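Local coordinates for nucleoporin NUP170 (Chaetomium thermophilum, PDB 5HAX), which probably serves as a structural scaffold nucleoporin in the inner ring of the nuclear pore complex, at residues G316-L321 with F346-P351; Q227-G232 with L245-T250. All blocks are in the same frame, centred on the assembly; numbering follows the deposited sequence.

Contact 1. Residues G316-L321 with F346-P351; sequences GCRLFL and FVKFPP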
ATOM      1  N   GLY A 316      -4.330  22.933  -4.053  1.00 40.21           N
ATOM      2  CA  GLY A 316      -3.267  21.957  -3.936  1.00 41.35           C
ATOM      3  C   GLY A 316      -2.688  21.788  -2.551  1.00 38.10           C
ATOM      4  O   GLY A 316      -1.656  21.121  -2.412  1.00 39.07           O
ATOM      5  N   CYS A 317      -3.310  22.366  -1.525  1.00 37.19           N
ATOM      6  CA  CYS A 317      -2.832  22.205  -0.160  1.00 40.39           C
ATOM      7  C   CYS A 317      -3.376  20.913   0.427  1.00 38.29           C
ATOM      8  O   CYS A 317      -4.566  20.613   0.294  1.00 38.89           O
ATOM      9  CB  CYS A 317      -3.260  23.390   0.703  1.00 40.26           C
ATOM     10  SG  CYS A 317      -2.587  24.976   0.172  1.00 40.50           S
ATOM     11  N   ARG A 318      -2.501  20.147   1.072  1.00 38.79           N
ATOM     12  CA  ARG A 318      -2.886  18.937   1.785  1.00 35.55           C
ATOM     13  C   ARG A 318      -3.046  19.292   3.259  1.00 39.16           C
ATOM     14  O   ARG A 318      -2.064  19.616   3.937  1.00 38.07           O
ATOM     15  CB  ARG A 318      -1.853  17.830   1.584  1.00 36.72           C
ATOM     16  CG  ARG A 318      -2.005  17.076   0.271  1.00 42.23           C
ATOM     17  CD  ARG A 318      -0.832  16.138   0.024  1.00 37.66           C
ATOM     18  NE  ARG A 318       0.316  16.835  -0.547  1.00 32.13           N
ATOM     19  CZ  ARG A 318       1.533  16.313  -0.659  1.00 36.36           C
ATOM     20  NH1 ARG A 318       2.511  17.023  -1.202  1.00 37.31           N
ATOM     21  NH2 ARG A 318       1.775  15.080  -0.229  1.00 37.12           N
ATOM     22  N   LEU A 319      -4.284  19.236   3.747  1.00 36.19           N
ATOM     23  CA  LEU A 319      -4.611  19.524   5.137  1.00 36.92           C
ATOM     24  C   LEU A 319      -4.677  18.208   5.904  1.00 43.23           C
ATOM     25  O   LEU A 319      -5.479  17.333   5.566  1.00 38.34           O
ATOM     26  CB  LEU A 319      -5.946  20.263   5.241  1.00 36.83           C
ATOM     27  CG  LEU A 319      -6.205  21.393   4.242  1.00 36.70           C
ATOM     28  CD1 LEU A 319      -7.607  21.958   4.439  1.00 43.10           C
ATOM     29  CD2 LEU A 319      -5.161  22.487   4.376  1.00 39.67           C
ATOM     30  N   PHE A 320      -3.850  18.078   6.937  1.00 37.42           N
ATOM     31  CA  PHE A 320      -3.806  16.875   7.761  1.00 39.94           C
ATOM     32  C   PHE A 320      -4.481  17.162   9.097  1.00 39.38           C
ATOM     33  O   PHE A 320      -4.025  18.026   9.855  1.00 38.61           O
ATOM     34  CB  PHE A 320      -2.365  16.411   7.962  1.00 34.61           C
ATOM     35  CG  PHE A 320      -1.750  15.835   6.722  1.00 39.00           C
ATOM     36  CD1 PHE A 320      -1.800  14.472   6.479  1.00 44.27           C
ATOM     37  CD2 PHE A 320      -1.142  16.659   5.790  1.00 36.78           C
ATOM     38  CE1 PHE A 320      -1.243  13.938   5.334  1.00 38.17           C
ATOM     39  CE2 PHE A 320      -0.582  16.131   4.641  1.00 36.37           C
ATOM     40  CZ  PHE A 320      -0.635  14.768   4.412  1.00 38.94           C
ATOM     41  N   LEU A 321      -5.559  16.435   9.378  1.00 38.35           N
ATOM     42  CA  LEU A 321      -6.390  16.679  10.548  1.00 37.41           C
ATOM     43  C   LEU A 321      -6.255  15.545  11.548  1.00 41.16           C
ATOM     44  O   LEU A 321      -6.295  14.365  11.182  1.00 40.96           O
ATOM     45  CB  LEU A 321      -7.863  16.831  10.164  1.00 41.01           C
ATOM     46  CG  LEU A 321      -8.165  17.993   9.221  1.00 43.51           C
ATOM     47  CD1 LEU A 321      -8.391  17.467   7.817  1.00 42.24           C
ATOM     48  CD2 LEU A 321      -9.365  18.789   9.711  1.00 42.75           C
ATOM     49  N   PHE A 346      -1.619  20.171  10.612  1.00 43.30           N
ATOM     50  CA  PHE A 346      -0.436  20.255   9.768  1.00 42.05           C
ATOM     51  C   PHE A 346      -0.851  20.444   8.317  1.00 36.95           C
ATOM     52  O   PHE A 346      -1.845  19.865   7.872  1.00 44.70           O
ATOM     53  CB  PHE A 346       0.420  18.990   9.920  1.00 38.76           C
ATOM     54  CG  PHE A 346       1.553  18.904   8.946  1.00 38.98           C
ATOM     55  CD1 PHE A 346       1.422  18.172   7.777  1.00 40.13           C
ATOM     56  CD2 PHE A 346       2.748  19.550   9.196  1.00 39.93           C
ATOM     57  CE1 PHE A 346       2.463  18.091   6.877  1.00 38.74           C
ATOM     58  CE2 PHE A 346       3.793  19.474   8.300  1.00 44.33           C
ATOM     59  CZ  PHE A 346       3.652  18.745   7.137  1.00 38.89           C
ATOM     60  N   VAL A 347      -0.081  21.248   7.582  1.00 38.52           N
ATOM     61  CA  VAL A 347      -0.354  21.541   6.177  1.00 36.62           C
ATOM     62  C   VAL A 347       0.910  21.277   5.370  1.00 38.29           C
ATOM     63  O   VAL A 347       1.981  21.799   5.697  1.00 42.65           O
ATOM     64  CB  VAL A 347      -0.812  22.999   5.969  1.00 41.92           C
ATOM     65  CG1 VAL A 347      -1.092  23.263   4.490  1.00 41.70           C
ATOM     66  CG2 VAL A 347      -2.040  23.305   6.809  1.00 40.73           C
ATOM     67  N   LYS A 348       0.778  20.485   4.304  1.00 33.73           N
ATOM     68  CA  LYS A 348       1.825  20.345   3.297  1.00 37.29           C
ATOM     69  C   LYS A 348       1.448  21.220   2.106  1.00 38.59           C
ATOM     70  O   LYS A 348       0.471  20.937   1.403  1.00 37.64           O
ATOM     71  CB  LYS A 348       2.005  18.887   2.878  1.00 35.74           C
ATOM     72  CG  LYS A 348       3.234  18.643   1.996  1.00 34.20           C
ATOM     73  CD  LYS A 348       4.541  18.886   2.759  1.00 36.29           C
ATOM     74  CE  LYS A 348       5.739  19.038   1.828  1.00 44.54           C
ATOM     75  NZ  LYS A 348       6.339  17.734   1.439  1.00 40.42           N
ATOM     76  N   PHE A 349       2.219  22.283   1.888  1.00 41.27           N
ATOM     77  CA  PHE A 349       1.947  23.204   0.798  1.00 36.42           C
ATOM     78  C   PHE A 349       2.490  22.667  -0.524  1.00 39.93           C
ATOM     79  O   PHE A 349       3.363  21.797  -0.543  1.00 39.57           O
ATOM     80  CB  PHE A 349       2.553  24.571   1.100  1.00 38.19           C
ATOM     81  CG  PHE A 349       1.798  25.351   2.142  1.00 40.83           C
ATOM     82  CD1 PHE A 349       0.658  26.062   1.805  1.00 40.97           C
ATOM     83  CD2 PHE A 349       2.231  25.376   3.458  1.00 42.30           C
ATOM     84  CE1 PHE A 349      -0.037  26.781   2.759  1.00 40.01           C
ATOM     85  CE2 PHE A 349       1.539  26.094   4.417  1.00 46.15           C
ATOM     86  CZ  PHE A 349       0.403  26.796   4.064  1.00 42.64           C
ATOM     87  N   PRO A 350       1.992  23.182  -1.646  1.00 36.96           N
ATOM     88  CA  PRO A 350       2.344  22.611  -2.956  1.00 36.57           C
ATOM     89  C   PRO A 350       3.800  22.847  -3.313  1.00 40.56           C
ATOM     90  O   PRO A 350       4.433  23.790  -2.813  1.00 37.78           O
ATOM     91  CB  PRO A 350       1.420  23.360  -3.931  1.00 38.32           C
ATOM     92  CG  PRO A 350       0.355  23.962  -3.101  1.00 38.37           C
ATOM     93  CD  PRO A 350       0.952  24.218  -1.759  1.00 36.56           C
ATOM     94  N   PRO A 351       4.352  22.034  -4.211  1.00 38.77           N
ATOM     95  CA  PRO A 351       5.675  22.331  -4.771  1.00 41.24           C
ATOM     96  C   PRO A 351       5.599  23.532  -5.700  1.00 38.26           C
ATOM     97  O   PRO A 351       4.522  23.996  -6.072  1.00 38.37           O
ATOM     98  CB  PRO A 351       6.018  21.054  -5.535  1.00 42.86           C
ATOM     99  CG  PRO A 351       4.678  20.579  -6.020  1.00 40.83           C
ATOM    100  CD  PRO A 351       3.704  20.912  -4.913  1.00 38.20           C
TER
HETATM  101  O   HOH W   1       0.489  19.607  -1.110  1.00 33.78           O
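Strands 318-324 and 341-348, antiparallel neighbours in one sheet of the beta-propeller domain, meet here at the end where 341-348 runs out into a loop. Arg318 and Lys348 form a hydrogen-bonded pair. Arg318 N donates to Lys348 O at 3.1 Å in an almost straight bond (170°); Lys348 N returns the bond to Arg318 O. Phe320 N reaches Phe346 O at 2.8 Å, nearly along the C=O axis, while the return bond is weak. These four side chains share one face of the sheet. The Arg318 chain bends at chi3 (-82°), and Lys348 CG lies over one face of its guanidinium, 3.7 Å from Arg318 NH1. Both cationic ends form salt bridges with Glu427, which probably offsets their mutual repulsion. A water at the guanidinium edge accepts from Arg318 NE and donates to Gly316 O and Lys348 O, so two donors grip Lys348 O. Phe320 CD2 comes in at the edge of the Phe346 ring, 3.6 Å from Phe346 CD1, with the rings oblique at 52°. On the opposite face, Leu319 CD2 touches Val347 CG2 at 4.0 Å. Val347 CG1 covers the centre of one face of the Phe349 ring, and Cys317 SG approaches that ring obliquely, 3.8 Å from Phe349 CD1. Such antiparallel neighbours, in a sheet whose successive strands 293-298, 307-313, 318-324 and 341-348 lie side by side, are typical of a beta-propeller blade.

Contact 2. Residues Q227-G232 with L245-T250; sequences QEWLRG and LSNRST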
ATOM      1  N   GLN A 227     -29.731  23.873   1.447  1.00 47.40           N
ATOM      2  CA  GLN A 227     -29.159  23.072   0.372  1.00 45.89           C
ATOM      3  C   GLN A 227     -27.716  22.700   0.692  1.00 41.24           C
ATOM      4  O   GLN A 227     -26.895  23.562   1.020  1.00 44.36           O
ATOM      5  CB  GLN A 227     -29.214  23.820  -0.959  1.00 43.97           C
ATOM      6  CG  GLN A 227     -28.393  23.128  -2.041  1.00 43.92           C
ATOM      7  CD  GLN A 227     -28.584  23.714  -3.421  1.00 45.81           C
ATOM      8  OE1 GLN A 227     -28.159  24.836  -3.699  1.00 48.69           O
ATOM      9  NE2 GLN A 227     -29.209  22.946  -4.303  1.00 43.35           N
ATOM     10  N   GLU A 228     -27.410  21.409   0.577  1.00 38.07           N
ATOM     11  CA  GLU A 228     -26.070  20.869   0.768  1.00 40.95           C
ATOM     12  C   GLU A 228     -26.116  19.395   0.393  1.00 36.42           C
ATOM     13  O   GLU A 228     -27.079  18.708   0.733  1.00 33.82           O
ATOM     14  CB  GLU A 228     -25.591  21.040   2.219  1.00 37.90           C
ATOM     15  CG  GLU A 228     -24.129  20.663   2.437  1.00 35.95           C
ATOM     16  CD  GLU A 228     -23.701  20.736   3.897  1.00 38.36           C
ATOM     17  OE1 GLU A 228     -24.568  20.917   4.775  1.00 40.33           O
ATOM     18  OE2 GLU A 228     -22.489  20.610   4.164  1.00 34.83           O
ATOM     19  N   TRP A 229     -25.089  18.919  -0.313  1.00 38.48           N
ATOM     20  CA  TRP A 229     -25.024  17.525  -0.733  1.00 38.84           C
ATOM     21  C   TRP A 229     -23.577  17.050  -0.653  1.00 37.38           C
ATOM     22  O   TRP A 229     -22.675  17.805  -0.279  1.00 37.77           O
ATOM     23  CB  TRP A 229     -25.612  17.342  -2.138  1.00 35.76           C
ATOM     24  CG  TRP A 229     -24.839  18.013  -3.237  1.00 38.29           C
ATOM     25  CD1 TRP A 229     -23.784  17.496  -3.930  1.00 43.12           C
ATOM     26  CD2 TRP A 229     -25.073  19.318  -3.779  1.00 42.35           C
ATOM     27  NE1 TRP A 229     -23.343  18.400  -4.865  1.00 39.82           N
ATOM     28  CE2 TRP A 229     -24.116  19.528  -4.792  1.00 41.35           C
ATOM     29  CE3 TRP A 229     -25.994  20.332  -3.503  1.00 40.83           C
ATOM     30  CZ2 TRP A 229     -24.057  20.707  -5.530  1.00 41.17           C
ATOM     31  CZ3 TRP A 229     -25.931  21.503  -4.236  1.00 45.75           C
ATOM     32  CH2 TRP A 229     -24.970  21.680  -5.236  1.00 42.39           C
ATOM     33  N   LEU A 230     -23.353  15.785  -1.010  1.00 38.75           N
ATOM     34  CA  LEU A 230     -22.065  15.140  -0.798  1.00 39.76           C
ATOM     35  C   LEU A 230     -21.211  15.133  -2.060  1.00 41.11           C
ATOM     36  O   LEU A 230     -21.718  15.086  -3.185  1.00 37.95           O
ATOM     37  CB  LEU A 230     -22.249  13.703  -0.308  1.00 38.49           C
ATOM     38  CG  LEU A 230     -22.901  13.543   1.067  1.00 40.84           C
ATOM     39  CD1 LEU A 230     -22.877  12.085   1.484  1.00 41.46           C
ATOM     40  CD2 LEU A 230     -22.220  14.409   2.123  1.00 39.51           C
ATOM     41  N   ARG A 231     -19.895  15.185  -1.843  1.00 37.01           N
ATOM     42  CA  ARG A 231     -18.891  15.000  -2.879  1.00 37.46           C
ATOM     43  C   ARG A 231     -18.172  13.660  -2.778  1.00 42.14           C
ATOM     44  O   ARG A 231     -17.485  13.276  -3.729  1.00 40.80           O
ATOM     45  CB  ARG A 231     -17.847  16.129  -2.816  1.00 42.94           C
ATOM     46  CG  ARG A 231     -18.159  17.363  -3.661  1.00 59.97           C
ATOM     47  CD  ARG A 231     -17.196  18.497  -3.320  1.00 63.20           C
ATOM     48  NE  ARG A 231     -16.583  19.114  -4.496  1.00 72.18           N
ATOM     49  CZ  ARG A 231     -15.648  18.534  -5.244  1.00 73.91           C
ATOM     50  NH1 ARG A 231     -15.140  19.175  -6.290  1.00 67.80           N
ATOM     51  NH2 ARG A 231     -15.225  17.309  -4.958  1.00 65.73           N
ATOM     52  N   GLY A 232     -18.302  12.948  -1.662  1.00 40.88           N
ATOM     53  CA  GLY A 232     -17.662  11.649  -1.529  1.00 41.89           C
ATOM     54  C   GLY A 232     -17.897  11.053  -0.155  1.00 41.43           C
ATOM     55  O   GLY A 232     -18.220  11.758   0.808  1.00 37.66           O
ATOM     56  N   LEU A 245     -17.728  14.140   2.725  1.00 36.96           N
ATOM     57  CA  LEU A 245     -17.348  15.479   2.298  1.00 38.40           C
ATOM     58  C   LEU A 245     -18.518  16.093   1.545  1.00 41.77           C
ATOM     59  O   LEU A 245     -19.090  15.451   0.659  1.00 38.21           O
ATOM     60  CB  LEU A 245     -16.105  15.436   1.407  1.00 37.61           C
ATOM     61  CG  LEU A 245     -15.591  16.778   0.876  1.00 35.53           C
ATOM     62  CD1 LEU A 245     -15.111  17.658   2.017  1.00 38.54           C
ATOM     63  CD2 LEU A 245     -14.476  16.559  -0.139  1.00 33.92           C
ATOM     64  N   SER A 246     -18.877  17.323   1.900  1.00 34.58           N
ATOM     65  CA  SER A 246     -20.006  18.002   1.283  1.00 35.50           C
ATOM     66  C   SER A 246     -19.526  19.013   0.246  1.00 36.70           C
ATOM     67  O   SER A 246     -18.336  19.314   0.129  1.00 35.17           O
ATOM     68  CB  SER A 246     -20.868  18.697   2.340  1.00 37.76           C
ATOM     69  OG  SER A 246     -20.426  20.024   2.573  1.00 38.13           O
ATOM     70  N   ASN A 247     -20.487  19.536  -0.520  1.00 36.25           N
ATOM     71  CA  ASN A 247     -20.189  20.542  -1.532  1.00 41.23           C
ATOM     72  C   ASN A 247     -19.785  21.873  -0.918  1.00 39.56           C
ATOM     73  O   ASN A 247     -19.193  22.706  -1.612  1.00 35.72           O
ATOM     74  CB  ASN A 247     -21.399  20.757  -2.434  1.00 36.61           C
ATOM     75  CG  ASN A 247     -22.558  21.391  -1.698  1.00 40.04           C
ATOM     76  OD1 ASN A 247     -23.040  20.855  -0.700  1.00 39.21           O
ATOM     77  ND2 ASN A 247     -22.992  22.553  -2.167  1.00 35.54           N
ATOM     78  N   ARG A 248     -20.112  22.097   0.353  1.00 35.45           N
ATOM     79  CA  ARG A 248     -19.664  23.269   1.091  1.00 36.09           C
ATOM     80  C   ARG A 248     -18.354  23.023   1.826  1.00 48.38           C
ATOM     81  O   ARG A 248     -17.966  23.840   2.668  1.00 40.08           O
ATOM     82  CB  ARG A 248     -20.740  23.703   2.090  1.00 43.92           C
ATOM     83  CG  ARG A 248     -22.117  23.870   1.475  1.00 43.17           C
ATOM     84  CD  ARG A 248     -23.125  24.384   2.491  1.00 51.10           C
ATOM     85  NE  ARG A 248     -22.822  25.749   2.911  1.00 62.19           N
ATOM     86  CZ  ARG A 248     -23.171  26.839   2.232  1.00 75.64           C
ATOM     87  NH1 ARG A 248     -22.847  28.040   2.694  1.00 81.04           N
ATOM     88  NH2 ARG A 248     -23.840  26.736   1.091  1.00 62.29           N
ATOM     89  N   SER A 249     -17.678  21.911   1.536  1.00 36.54           N
ATOM     90  CA  SER A 249     -16.410  21.537   2.154  1.00 31.77           C
ATOM     91  C   SER A 249     -16.557  21.214   3.639  1.00 35.81           C
ATOM     92  O   SER A 249     -15.586  21.313   4.393  1.00 41.80           O
ATOM     93  CB  SER A 249     -15.348  22.626   1.947  1.00 37.40           C
ATOM     94  OG  SER A 249     -15.159  22.880   0.563  1.00 34.14           O
ATOM     95  N   THR A 250     -17.754  20.821   4.072  1.00 35.32           N
ATOM     96  CA  THR A 250     -17.962  20.358   5.440  1.00 36.32           C
ATOM     97  C   THR A 250     -17.559  18.894   5.560  1.00 39.30           C
ATOM     98  O   THR A 250     -17.939  18.067   4.723  1.00 33.73           O
ATOM     99  CB  THR A 250     -19.424  20.531   5.851  1.00 40.10           C
ATOM    100  OG1 THR A 250     -19.753  21.925   5.877  1.00 41.75           O
ATOM    101  CG2 THR A 250     -19.676  19.929   7.237  1.00 39.98           C
TER
HETATM  102  O   HOH W   2     -24.947  24.533  -0.916  1.00 49.92           O
HETATM  103  O   HOH W   3     -22.327  22.439   6.397  1.00 41.17           O
HETATM  104  O   HOH W   4     -17.630  21.873  -4.061  1.00 60.10           O
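The Trp229 indole carries the Asn247 amide flat on one face, with the two planes only 8° apart. Asn247 CG sits over the ring centre, Asn247 ND2 lies 3.7 Å from Trp229 CZ3, and Gln227 CG lies in plane at the ring edge. The guanidinium edges of Arg231 and Arg248 each meet a water: one links Arg231 NE to Asn247 O, the other Arg248 NH2 to Asn247 ND2 and Gln227 O. Both Trp229 and Asn247 hold CG in the crowded position between backbone N and carbonyl carbon (chi1 66° and 67°), which brings the groups together. Trp229 N donates to Asn247 OD1 at 2.8 Å from above the amide carbonyl plane, and Asn247 N donates to Trp229 O at 2.8 Å. An alanine in place of Trp229 would remove the indole and with it the surface stacked on the Asn247 amide, which would probably be held less firmly. The segments form the open end of the hairpin of strands 230-236 and 241-246, away from its connecting loop. Here a classic beta bulge sets two residues, Arg231 and Gly232, against the single Leu245. Arg231 N donates to Leu245 O at 2.6 Å, and Leu245 N to Gly232 O at 3.1 Å. A type I turn from Ser246 to Ser249 follows. Ser246 OG accepts from Arg248 N, making an ST turn, and also from Thr250 N. It donates to the anti lone pair of Glu228 OE2 at 2.7 Å. The extended Glu228 chain, CG anti to the backbone N, brings its carboxylate there, and Glu228 OE1 forms a salt bridge with Arg252.

In the fold
Both contacts join antiparallel strands within the propeller domain, but of different sheets. Their centres are 20 Å apart, and the nearest atoms, about 8 Å apart, do not touch. Contact 1 is wholly buried and pairs regular strands. Its chemistry is aromatic and aliphatic packing, with two cationic side chains sharing an acidic partner from another part of the domain. Contact 2 is partly buried, at the end of a hairpin, where a bulge and a turn interrupt regular pairing. There polar side chains bond to the backbone and waters tie each exposed arginine to nearby polar atoms. Strand 293-298 relates the two: it is an outermost strand of contact 1's sheet, and Leu245 and Arg231 of contact 2 touch it.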